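Local coordinates for protein homocysteine S-methyltransferase (Escherichia coli, PDB 5DMM) that transfers a methyl group from S-methylmethionine, or less efficiently from S-adenosylmethionine, to homocysteine, yielding methionine in a zinc-dependent reaction, at residues G21-E26 and E49-V54; D57-R60 and C65-T68; A148-R153 and E177-L182; P171-I176 and V213-G218. One frame throughout, in Å; residues are numbered along the deposited sequence.

Contact 1 (G21-E26 and E49-V54); sequences GAMATE and ELIREV
Met23 reaches across to Val54 and Ile51 with its thioether end, and its path shows how a flexible chain bridges segment 21-26 and helix 48-61. From CB the chain first runs beside its own carbonyl carbon, CG lying anti to the backbone N (chi1 169°). A bend at chi2 sets the sulfur against Val54, and a second at chi3 turns CE toward Ile51. Met23 SD rests against the root of the valine fork, 3.7 Å from Val54 CB, and lies equally near to CG1 of Val54. The terminal methyl reaches about one helical turn earlier: Met23 CE ends 3.8 Å from Ile51 CG2, the two side chains meeting at about a right angle, and it is just as close to the carbonyl oxygen of Ile51.

Val54 is gripped from a second direction by Glu26. Here the aliphatic root does the touching, with Glu26 CB 3.6 Å from Val54 CG2, and the two side chains slide past each other in opposite directions. This glutamate thus splits its roles: CB lies on the valine, whereas OE1 is engaged in a salt bridge with Arg30.

The backbones approach most nearly where the CA atoms of Glu26 and Val54 are 6.5 Å apart. Around the contact, helix 39-46 adds Trp39 against Met23 and Val43 and Leu44 against Ile51, Leu98 of helix 85-109 also touches Ile51, and Leu27 of helix 24-29 rests on Val54. The start of helix 24-29 is thereby seated on helix 48-61, close to the loop that leaves strand 17-18.

Contact 2 (D57-R60 and C65-T68); sequences DYYR and CAIT
Apolar contact between Tyr59 and Ala66 is the main link from helix 48-61 to strand 65-67. Tyr59 starts out from the helix with CG anti to its carbonyl carbon (chi1 -77°), a setting that lets the end of the ring reach the strand although its CB does not itself point there. The phenol end then does the work. Ala66 turns its methyl toward the helix, and Tyr59 CZ stands 3.8 Å from Ala66 CB. The same methyl comes nearer still to the hydroxyl, with Tyr59 OH 3.5 Å from Ala66 CB, and it meets the ring obliquely.

Looser contacts with the strand backbone accompany this one. Tyr59 CE1 lies 4.1 Å from Ala66 N and 4.3 Å from Cys65 N, so the ring lies near two successive backbone nitrogens of the strand, while the Cys65 CB is directed away from the helix.

Polar bonding is directed past the strand. The hydroxyl of Tyr59 is hydrogen-bonded to the carbonyl oxygen of Leu117, at the start of strand 117-122, and Ala66 shares backbone hydrogen bonds with Leu117 and Ala119 of that strand. Val118 and the helix 85-109 residues Arg103 and Tyr106 pack against the ring as well.

All three touching residues are buried, and a phenol suits such a place: its carbon surface lies on the small alanine while its one polar atom finds a partner on the adjacent strand. Helix-to-strand packing and strand-to-strand pairing are joined in this way through a single side chain, as the parallel barrel turns from helix 48-61 into strand 65-67.

Contact 3 (A148-R153 and E177-L182); sequences AFHRPR and EALAEL
His150 and Leu182 take first torsions that carry their ends into the space between helices 143-159 and 173-183. In His150, CG lies anti to the carbonyl carbon (chi1 -79°), carrying the ring toward the second helix; in Leu182, CG is anti to the backbone N, sending the fork toward the first. Leu179 begins less directly, but its CD1 methyl ends over the imidazole. This is a CH-pi contact: Leu179 CD1 stands 3.6 Å from the centroid of the His150 ring, only 18° from the ring normal, and closest to CG at 3.5 Å. Phe149 CD2 covers the opposite face, 3.5 Å above the plane of the His150 ring, which leaves the imidazole sandwiched.

The branches of Leu182 divide between two neighbours. Leu182 CD2 packs 3.7 Å from His150 CB and also lies near Arg151 N, while Leu182 CD1 sits 4.1 Å from Arg151 NE, oblique to the guanidinium, in one of two conformers of that arginine and so less certain.

The short helix segments approach to 10.2 Å and cross at -42°. Pro152, which has no N-H to give, belongs to the kink in the first helix, just beyond the touching residues.

Chemically, the contact pairs apolar methyls with the flat carbon and nitrogen surface of a buried imidazole. The ring's NE2 has another partner, being hydrogen-bonded to the carboxylate of Glu175. That bond, together with the two packed faces, would restrict rotation of the imidazole. On ionisation, Glu175 at NE2 and the Arg153 guanidinium near ND1 would probably pull in opposite directions.

Contact 4 (P171-I176 and V213-G218); sequences PNFSEI and VALLAG
The CA atoms of Ile176 and Leu216 come within 8.5 Å, the nearest approach of the two backbones, and leave side chains to fill the gap between the start of helix 173-183 and the end of helix 209-217. Leu215 is the shared partner. The methyl Leu215 CD2 lies 3.8 Å from Phe173 CE1, meeting the ring obliquely, and 4.1 Å from Ile176 CG2. Phe173 gets there because CG is anti to the backbone N (chi1 -170°), which swings the ring out toward the leucine; Leu215 CB adds to this, 4.0 Å from Phe173 CE1. Ile176 uses its CG2 branch once more, with Ile176 CG2 against Leu216 CD2 at 3.9 Å and these two side chains crossing at about a right angle.

Asn172 fixes the first turn that carries Phe173 and Ile176. At the N-cap position, Asn172 OD1 accepts from Glu175 N at 2.8 Å and from Ser174 OG at 2.7 Å, both donors lying in the carbonyl plane and the hydroxyl directed at a lone pair. Asn172 ND2 is held in turn by Gly137 O.

Beneath the contact lies strand 191-197, whose Phe195 touches both Ile176 and Leu216 and whose Phe193 adds to the isoleucine. Successive outer helices of the barrel are thus packed side by side over the strand that runs between them in sequence.

In the fold
Three of the contacts pair segments outside the strands of a TIM-type barrel and contact 2 reaches one of its strands, on two sides of the centre. Contacts 1 and 2 share helix 48-61, their centres 9 Å apart, and are joined by a hydrogen bond between Ala22 O and Tyr58 OH, 2.7 Å apart. Contacts 3 and 4 share helix 173-183, with centres 13 Å apart; there Glu177 CG packs 3.6 Å from Leu215 CD2. Between the two pairs, centres lie 25 to 30 Å apart. Homocysteine sits nearer the first pair: contact 2 contains Ile67 of its pocket, and the Met23 side chain is about 7 Å from it, whereas those of His150 and Ile176 stand about 12 and 14 Å away.

Contact 1 (G21-E26 and E49-V54)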
loop_
_atom_site.group_PDB
_atom_site.type_symbol
_atom_site.label_atom_id
_atom_site.label_comp_id
_atom_site.label_asym_id
_atom_site.label_seq_id
_atom_site.Cartn_x
_atom_site.Cartn_y
_atom_site.Cartn_z
ATOM N N GLY A 21 -5.137 -1.193 -8.023
ATOM C CA GLY A 21 -4.535 -0.011 -8.611
ATOM C C GLY A 21 -5.075 1.240 -7.946
ATOM O O GLY A 21 -5.671 1.163 -6.868
ATOM N N ALA A 22 -4.912 2.384 -8.605
ATOM C CA ALA A 22 -5.293 3.660 -8.004
ATOM C C ALA A 22 -6.801 3.776 -7.745
ATOM O O ALA A 22 -7.635 3.318 -8.526
ATOM C CB ALA A 22 -4.818 4.817 -8.884
ATOM N N MET A 23 -7.126 4.423 -6.635
ATOM C CA MET A 23 -8.495 4.683 -6.218
ATOM C C MET A 23 -8.997 5.956 -6.899
ATOM O O MET A 23 -10.126 6.006 -7.397
ATOM C CB MET A 23 -8.537 4.791 -4.679
ATOM C CG MET A 23 -9.816 5.301 -4.036
ATOM S SD MET A 23 -11.238 4.248 -4.351
ATOM C CE MET A 23 -10.845 2.732 -3.468
ATOM N N ALA A 24 -8.130 6.963 -6.953
ATOM C CA ALA A 24 -8.499 8.309 -7.409
ATOM C C ALA A 24 -9.044 8.362 -8.835
ATOM O O ALA A 24 -10.047 9.036 -9.089
ATOM C CB ALA A 24 -7.298 9.238 -7.290
ATOM N N THR A 25 -8.371 7.672 -9.759
ATOM C CA THR A 25 -8.791 7.642 -11.163
ATOM C C THR A 25 -10.245 7.221 -11.292
ATOM O O THR A 25 -11.035 7.849 -11.999
ATOM C CB THR A 25 -7.926 6.671 -12.001
ATOM O OG1 THR A 25 -7.857 5.397 -11.342
ATOM C CG2 THR A 25 -6.526 7.208 -12.175
ATOM N N GLU A 26 -10.584 6.152 -10.586
ATOM C CA GLU A 26 -11.902 5.554 -10.658
ATOM C C GLU A 26 -12.962 6.426 -10.000
ATOM O O GLU A 26 -14.080 6.517 -10.493
ATOM C CB GLU A 26 -11.877 4.167 -10.017
ATOM C CG GLU A 26 -11.458 3.068 -10.988
ATOM C CD GLU A 26 -12.653 2.421 -11.671
ATOM O OE1 GLU A 26 -13.754 2.425 -11.072
ATOM O OE2 GLU A 26 -12.500 1.906 -12.799
ATOM N N GLU A 49 -20.026 4.593 -0.707
ATOM C CA GLU A 49 -20.443 3.536 -1.615
ATOM C C GLU A 49 -19.605 3.536 -2.898
ATOM O O GLU A 49 -19.434 2.494 -3.533
ATOM C CB GLU A 49 -21.927 3.670 -1.941
ATOM C CG GLU A 49 -22.264 4.834 -2.855
ATOM C CD GLU A 49 -22.271 6.195 -2.158
ATOM O OE1 GLU A 49 -22.322 6.251 -0.899
ATOM O OE2 GLU A 49 -22.233 7.212 -2.893
ATOM N N LEU A 50 -19.058 4.687 -3.279
ATOM C CA LEU A 50 -18.237 4.723 -4.486
ATOM C C LEU A 50 -16.880 4.076 -4.216
ATOM O O LEU A 50 -16.339 3.408 -5.080
ATOM C CB LEU A 50 -18.055 6.151 -5.003
ATOM C CG LEU A 50 -19.325 6.820 -5.545
ATOM C CD1 LEU A 50 -19.001 8.209 -6.050
ATOM C CD2 LEU A 50 -19.959 5.977 -6.658
ATOM N N ILE A 51 -16.343 4.263 -3.016
ATOM C CA ILE A 51 -15.087 3.598 -2.643
ATOM C C ILE A 51 -15.261 2.076 -2.647
ATOM O O ILE A 51 -14.409 1.331 -3.160
ATOM C CB ILE A 51 -14.598 4.089 -1.263
ATOM C CG1 ILE A 51 -14.105 5.536 -1.374
ATOM C CG2 ILE A 51 -13.485 3.192 -0.719
ATOM C CD1 ILE A 51 -13.690 6.144 -0.013
ATOM N N ARG A 52 -16.370 1.617 -2.079
ATOM C CA ARG A 52 -16.692 0.195 -2.072
ATOM C C ARG A 52 -16.830 -0.337 -3.503
ATOM O O ARG A 52 -16.356 -1.437 -3.811
ATOM C CB ARG A 52 -17.981 -0.044 -1.278
ATOM C CG ARG A 52 -18.448 -1.488 -1.186
ATOM C CD ARG A 52 -19.973 -1.519 -0.989
ATOM N NE ARG A 52 -20.648 -1.078 -2.217
ATOM C CZ ARG A 52 -21.713 -0.276 -2.274
ATOM N NH1 ARG A 52 -22.275 0.198 -1.168
ATOM N NH2 ARG A 52 -22.223 0.055 -3.453
ATOM N N GLU A 53 -17.469 0.449 -4.371
ATOM C CA GLU A 53 -17.642 0.061 -5.771
ATOM C C GLU A 53 -16.290 -0.088 -6.478
ATOM O O GLU A 53 -16.088 -1.009 -7.272
ATOM C CB GLU A 53 -18.525 1.077 -6.499
ATOM C CG GLU A 53 -20.005 0.951 -6.136
ATOM C CD GLU A 53 -20.900 1.982 -6.827
ATOM O OE1 GLU A 53 -20.513 2.488 -7.904
ATOM O OE2 GLU A 53 -21.993 2.286 -6.283
ATOM N N VAL A 54 -15.363 0.821 -6.197
ATOM C CA VAL A 54 -14.051 0.738 -6.831
ATOM C C VAL A 54 -13.288 -0.496 -6.355
ATOM O O VAL A 54 -12.632 -1.172 -7.160
ATOM C CB VAL A 54 -13.209 1.997 -6.567
ATOM C CG1 VAL A 54 -11.788 1.787 -7.104
ATOM C CG2 VAL A 54 -13.860 3.208 -7.221
#

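Contact 2 (D57-R60 and C65-T68)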
loop_
_atom_site.group_PDB
_atom_site.type_symbol
_atom_site.label_atom_id
_atom_site.label_comp_id
_atom_site.label_asym_id
_atom_site.label_seq_id
_atom_site.Cartn_x
_atom_site.Cartn_y
_atom_site.Cartn_z
ATOM N N ASP A 57 -14.730 -3.307 -8.204
ATOM C CA ASP A 57 -14.197 -3.199 -9.565
ATOM C C ASP A 57 -12.827 -3.876 -9.718
ATOM O O ASP A 57 -12.559 -4.605 -10.690
ATOM C CB ASP A 57 -14.084 -1.721 -9.931
ATOM C CG ASP A 57 -14.201 -1.467 -11.407
ATOM O OD1 ASP A 57 -13.713 -2.299 -12.209
ATOM O OD2 ASP A 57 -14.783 -0.418 -11.763
ATOM N N TYR A 58 -11.948 -3.623 -8.757
ATOM C CA TYR A 58 -10.609 -4.201 -8.824
ATOM C C TYR A 58 -10.628 -5.707 -8.554
ATOM O O TYR A 58 -9.890 -6.452 -9.198
ATOM C CB TYR A 58 -9.659 -3.493 -7.845
ATOM C CG TYR A 58 -9.055 -2.227 -8.423
ATOM C CD1 TYR A 58 -8.172 -2.294 -9.499
ATOM C CD2 TYR A 58 -9.355 -0.966 -7.888
ATOM C CE1 TYR A 58 -7.608 -1.168 -10.036
ATOM C CE2 TYR A 58 -8.787 0.189 -8.430
ATOM C CZ TYR A 58 -7.918 0.066 -9.519
ATOM O OH TYR A 58 -7.319 1.163 -10.091
ATOM N N TYR A 59 -11.446 -6.168 -7.610
ATOM C CA TYR A 59 -11.539 -7.615 -7.395
ATOM C C TYR A 59 -12.054 -8.303 -8.671
ATOM O O TYR A 59 -11.610 -9.392 -9.012
ATOM C CB TYR A 59 -12.448 -7.954 -6.212
ATOM C CG TYR A 59 -11.873 -7.764 -4.808
ATOM C CD1 TYR A 59 -10.634 -8.295 -4.437
ATOM C CD2 TYR A 59 -12.607 -7.086 -3.840
ATOM C CE1 TYR A 59 -10.137 -8.136 -3.138
ATOM C CE2 TYR A 59 -12.119 -6.927 -2.537
ATOM C CZ TYR A 59 -10.880 -7.453 -2.199
ATOM O OH TYR A 59 -10.391 -7.300 -0.926
ATOM N N ARG A 60 -12.983 -7.656 -9.374
ATOM C CA ARG A 60 -13.497 -8.180 -10.637
ATOM C C ARG A 60 -12.408 -8.249 -11.700
ATOM O O ARG A 60 -12.371 -9.187 -12.494
ATOM C CB ARG A 60 -14.660 -7.330 -11.154
ATOM C CG ARG A 60 -15.952 -7.527 -10.403
ATOM C CD ARG A 60 -17.068 -6.675 -11.001
ATOM N NE ARG A 60 -18.361 -7.084 -10.472
ATOM C CZ ARG A 60 -19.393 -6.270 -10.315
ATOM N NH1 ARG A 60 -19.280 -4.987 -10.643
ATOM N NH2 ARG A 60 -20.537 -6.736 -9.831
ATOM N N CYS A 65 -5.860 -8.563 -3.645
ATOM C CA CYS A 65 -5.659 -7.730 -2.460
ATOM C C CYS A 65 -6.099 -6.297 -2.732
ATOM O O CYS A 65 -5.610 -5.663 -3.670
ATOM C CB CYS A 65 -4.186 -7.751 -2.023
ATOM S SG CYS A 65 -3.886 -6.898 -0.439
ATOM N N ALA A 66 -7.026 -5.790 -1.919
ATOM C CA ALA A 66 -7.399 -4.386 -1.974
ATOM C C ALA A 66 -6.556 -3.562 -1.011
ATOM O O ALA A 66 -6.276 -4.000 0.105
ATOM C CB ALA A 66 -8.892 -4.207 -1.643
ATOM N N ILE A 67 -6.157 -2.367 -1.429
ATOM C CA ILE A 67 -5.448 -1.464 -0.518
ATOM C C ILE A 67 -6.403 -0.347 -0.111
ATOM O O ILE A 67 -6.946 0.331 -0.967
ATOM C CB ILE A 67 -4.179 -0.879 -1.156
ATOM C CG1 ILE A 67 -3.240 -2.022 -1.555
ATOM C CG2 ILE A 67 -3.487 0.087 -0.185
ATOM C CD1 ILE A 67 -1.980 -1.597 -2.318
ATOM N N THR A 68 -6.602 -0.166 1.193
ATOM C CA THR A 68 -7.635 0.762 1.686
ATOM C C THR A 68 -7.298 2.219 1.385
ATOM O O THR A 68 -6.142 2.570 1.124
ATOM C CB THR A 68 -7.857 0.603 3.200
ATOM O OG1 THR A 68 -6.631 0.870 3.902
ATOM C CG2 THR A 68 -8.321 -0.813 3.516
#

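Contact 3 (A148-R153 and E177-L182)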
loop_
_atom_site.group_PDB
_atom_site.type_symbol
_atom_site.label_atom_id
_atom_site.label_comp_id
_atom_site.label_asym_id
_atom_site.label_seq_id
_atom_site.Cartn_x
_atom_site.Cartn_y
_atom_site.Cartn_z
ATOM N N ALA A 148 4.191 8.223 17.345
ATOM C CA ALA A 148 2.942 8.901 17.715
ATOM C C ALA A 148 2.098 9.262 16.491
ATOM O O ALA A 148 0.861 9.228 16.544
ATOM C CB ALA A 148 3.237 10.156 18.532
ATOM N N PHE A 149 2.766 9.618 15.394
ATOM C CA PHE A 149 2.081 9.940 14.142
ATOM C C PHE A 149 1.388 8.713 13.566
ATOM O O PHE A 149 0.243 8.786 13.127
ATOM C CB PHE A 149 3.064 10.511 13.109
ATOM C CG PHE A 149 2.508 10.593 11.708
ATOM C CD1 PHE A 149 1.665 11.629 11.336
ATOM C CD2 PHE A 149 2.847 9.648 10.760
ATOM C CE1 PHE A 149 1.159 11.715 10.048
ATOM C CE2 PHE A 149 2.349 9.728 9.457
ATOM C CZ PHE A 149 1.504 10.759 9.104
ATOM N N HIS A 150 2.089 7.582 13.581
ATOM C CA HIS A 150 1.593 6.379 12.928
ATOM C C HIS A 150 0.669 5.509 13.777
ATOM O O HIS A 150 -0.187 4.816 13.238
ATOM C CB HIS A 150 2.774 5.517 12.483
ATOM C CG HIS A 150 3.419 5.977 11.220
ATOM N ND1 HIS A 150 2.776 5.936 9.998
ATOM C CD2 HIS A 150 4.646 6.501 10.984
ATOM C CE1 HIS A 150 3.592 6.393 9.063
ATOM N NE2 HIS A 150 4.728 6.747 9.636
ATOM N N ARG A 151 0.865 5.528 15.095
ATOM C CA ARG A 151 0.162 4.602 15.994
ATOM C C ARG A 151 -1.372 4.537 15.847
ATOM O O ARG A 151 -1.912 3.438 15.704
ATOM C CB ARG A 151 0.514 4.919 17.458
ATOM C CG ARG A 151 -0.193 4.017 18.460
ATOM C CD ARG A 151 0.314 4.247 19.894
ATOM N NE ARG A 151 1.721 3.881 20.052
ATOM C CZ ARG A 151 2.702 4.756 20.264
ATOM N NH1 ARG A 151 2.430 6.051 20.358
ATOM N NH2 ARG A 151 3.954 4.335 20.388
ATOM N N PRO A 152 -2.082 5.683 15.886
ATOM C CA PRO A 152 -3.555 5.584 15.795
ATOM C C PRO A 152 -4.073 4.906 14.522
ATOM O O PRO A 152 -5.073 4.178 14.580
ATOM C CB PRO A 152 -4.021 7.043 15.800
ATOM C CG PRO A 152 -2.876 7.850 16.239
ATOM C CD PRO A 152 -1.632 7.088 15.928
ATOM N N ARG A 153 -3.407 5.138 13.395
ATOM C CA ARG A 153 -3.843 4.524 12.137
ATOM C C ARG A 153 -3.531 3.025 12.128
ATOM O O ARG A 153 -4.346 2.221 11.667
ATOM C CB ARG A 153 -3.200 5.212 10.928
ATOM C CG ARG A 153 -3.435 4.466 9.608
ATOM C CD ARG A 153 -2.980 5.295 8.415
ATOM N NE ARG A 153 -1.598 5.725 8.567
ATOM C CZ ARG A 153 -0.951 6.489 7.696
ATOM N NH1 ARG A 153 -1.562 6.907 6.587
ATOM N NH2 ARG A 153 0.312 6.830 7.929
ATOM N N GLU A 177 12.537 2.524 10.346
ATOM C CA GLU A 177 12.928 1.902 11.615
ATOM C C GLU A 177 11.851 2.057 12.685
ATOM O O GLU A 177 11.477 1.096 13.355
ATOM C CB GLU A 177 14.231 2.511 12.139
ATOM C CG GLU A 177 15.383 2.499 11.164
ATOM C CD GLU A 177 16.554 3.340 11.641
ATOM O OE1 GLU A 177 16.628 3.643 12.856
ATOM O OE2 GLU A 177 17.403 3.700 10.798
ATOM N N ALA A 178 11.377 3.287 12.844
ATOM C CA ALA A 178 10.327 3.610 13.816
ATOM C C ALA A 178 9.077 2.774 13.576
ATOM O O ALA A 178 8.469 2.236 14.514
ATOM C CB ALA A 178 9.987 5.094 13.755
ATOM N N LEU A 179 8.712 2.639 12.308
ATOM C CA LEU A 179 7.549 1.851 11.912
ATOM C C LEU A 179 7.730 0.346 12.166
ATOM O O LEU A 179 6.803 -0.321 12.618
ATOM C CB LEU A 179 7.247 2.106 10.427
ATOM C CG LEU A 179 5.821 2.042 9.892
ATOM C CD1 LEU A 179 4.877 2.854 10.740
ATOM C CD2 LEU A 179 5.785 2.551 8.441
ATOM N N ALA A 180 8.907 -0.195 11.868
ATOM C CA ALA A 180 9.166 -1.609 12.144
ATOM C C ALA A 180 9.126 -1.862 13.651
ATOM O O ALA A 180 8.584 -2.874 14.110
ATOM C CB ALA A 180 10.515 -2.042 11.562
ATOM N N GLU A 181 9.690 -0.936 14.415
ATOM C CA GLU A 181 9.630 -1.017 15.876
ATOM C C GLU A 181 8.183 -0.983 16.380
ATOM O O GLU A 181 7.779 -1.789 17.216
ATOM C CB GLU A 181 10.424 0.128 16.508
ATOM C CG GLU A 181 11.935 -0.038 16.448
ATOM C CD GLU A 181 12.463 -0.963 17.531
ATOM O OE1 GLU A 181 12.413 -0.576 18.728
ATOM O OE2 GLU A 181 12.930 -2.075 17.181
ATOM N N LEU A 182 7.417 -0.031 15.862
ATOM C CA LEU A 182 6.004 0.115 16.215
ATOM C C LEU A 182 5.199 -1.178 16.022
ATOM O O LEU A 182 4.371 -1.535 16.861
ATOM C CB LEU A 182 5.376 1.246 15.398
ATOM C CG LEU A 182 3.881 1.493 15.638
ATOM C CD1 LEU A 182 3.598 1.793 17.110
ATOM C CD2 LEU A 182 3.387 2.636 14.763
#

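Contact 4 (P171-I176 and V213-G218)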
loop_
_atom_site.group_PDB
_atom_site.type_symbol
_atom_site.label_atom_id
_atom_site.label_comp_id
_atom_site.label_asym_id
_atom_site.label_seq_id
_atom_site.Cartn_x
_atom_site.Cartn_y
_atom_site.Cartn_z
ATOM N N PRO A 171 10.021 6.959 2.046
ATOM C CA PRO A 171 11.256 7.562 1.533
ATOM C C PRO A 171 12.371 7.707 2.561
ATOM O O PRO A 171 13.489 8.053 2.183
ATOM C CB PRO A 171 10.787 8.945 1.112
ATOM C CG PRO A 171 9.780 9.292 2.211
ATOM C CD PRO A 171 9.133 7.979 2.636
ATOM N N ASN A 172 12.052 7.472 3.831
ATOM C CA ASN A 172 12.896 7.860 4.954
ATOM C C ASN A 172 13.238 6.671 5.852
ATOM O O ASN A 172 12.350 5.992 6.374
ATOM C CB ASN A 172 12.186 8.962 5.757
ATOM C CG ASN A 172 13.004 9.462 6.928
ATOM O OD1 ASN A 172 13.140 8.775 7.941
ATOM N ND2 ASN A 172 13.536 10.680 6.804
ATOM N N PHE A 173 14.536 6.425 6.020
ATOM C CA PHE A 173 15.046 5.274 6.765
ATOM C C PHE A 173 14.712 5.328 8.245
ATOM O O PHE A 173 14.322 4.311 8.830
ATOM C CB PHE A 173 16.565 5.173 6.576
ATOM C CG PHE A 173 17.170 3.905 7.102
ATOM C CD1 PHE A 173 16.609 2.673 6.820
ATOM C CD2 PHE A 173 18.339 3.944 7.848
ATOM C CE1 PHE A 173 17.189 1.494 7.298
ATOM C CE2 PHE A 173 18.925 2.772 8.327
ATOM C CZ PHE A 173 18.343 1.546 8.054
ATOM N N SER A 174 14.861 6.498 8.862
ATOM C CA SER A 174 14.599 6.595 10.296
ATOM C C SER A 174 13.118 6.321 10.568
ATOM O O SER A 174 12.774 5.692 11.565
ATOM C CB SER A 174 15.023 7.964 10.852
ATOM O OG SER A 174 14.175 9.007 10.402
ATOM N N GLU A 175 12.245 6.749 9.659
ATOM C CA GLU A 175 10.815 6.464 9.807
ATOM C C GLU A 175 10.531 4.968 9.584
ATOM O O GLU A 175 9.707 4.371 10.274
ATOM C CB GLU A 175 9.994 7.326 8.844
ATOM C CG GLU A 175 8.509 6.972 8.799
ATOM C CD GLU A 175 7.727 7.838 7.830
ATOM O OE1 GLU A 175 8.312 8.330 6.838
ATOM O OE2 GLU A 175 6.517 8.031 8.070
ATOM N N ILE A 176 11.235 4.355 8.639
ATOM C CA ILE A 176 11.089 2.923 8.412
ATOM C C ILE A 176 11.447 2.138 9.680
ATOM O O ILE A 176 10.732 1.206 10.061
ATOM C CB ILE A 176 11.947 2.463 7.208
ATOM C CG1 ILE A 176 11.294 2.956 5.900
ATOM C CG2 ILE A 176 12.091 0.949 7.211
ATOM C CD1 ILE A 176 12.207 2.890 4.683
ATOM N N VAL A 213 17.164 -3.325 3.779
ATOM C CA VAL A 213 16.860 -4.748 3.792
ATOM C C VAL A 213 17.436 -5.406 5.040
ATOM O O VAL A 213 16.772 -6.208 5.694
ATOM C CB VAL A 213 17.417 -5.458 2.526
ATOM C CG1 VAL A 213 17.282 -6.966 2.654
ATOM C CG2 VAL A 213 16.719 -4.956 1.274
ATOM N N ALA A 214 18.674 -5.052 5.377
ATOM C CA ALA A 214 19.335 -5.628 6.545
ATOM C C ALA A 214 18.558 -5.292 7.815
ATOM O O ALA A 214 18.353 -6.150 8.678
ATOM C CB ALA A 214 20.774 -5.134 6.645
ATOM N N LEU A 215 18.106 -4.048 7.917
ATOM C CA LEU A 215 17.324 -3.643 9.076
ATOM C C LEU A 215 16.035 -4.458 9.183
ATOM O O LEU A 215 15.763 -5.073 10.215
ATOM C CB LEU A 215 16.989 -2.156 9.010
ATOM C CG LEU A 215 15.964 -1.760 10.077
ATOM C CD1 LEU A 215 16.671 -1.350 11.351
ATOM C CD2 LEU A 215 15.017 -0.672 9.567
ATOM N N LEU A 216 15.261 -4.472 8.100
ATOM C CA LEU A 216 13.955 -5.123 8.101
ATOM C C LEU A 216 14.025 -6.644 8.196
ATOM O O LEU A 216 13.049 -7.280 8.596
ATOM C CB LEU A 216 13.170 -4.720 6.849
ATOM C CG LEU A 216 12.823 -3.231 6.840
ATOM C CD1 LEU A 216 12.160 -2.836 5.526
ATOM C CD2 LEU A 216 11.921 -2.881 8.028
ATOM N N ALA A 217 15.168 -7.240 7.841
ATOM C CA ALA A 217 15.315 -8.690 7.940
ATOM C C ALA A 217 15.189 -9.184 9.378
ATOM O O ALA A 217 14.824 -10.336 9.613
ATOM C CB ALA A 217 16.639 -9.125 7.355
ATOM N N GLY A 218 15.489 -8.310 10.334
ATOM C CA GLY A 218 15.373 -8.636 11.745
ATOM C C GLY A 218 13.968 -8.532 12.326
ATOM O O GLY A 218 13.781 -8.749 13.517
#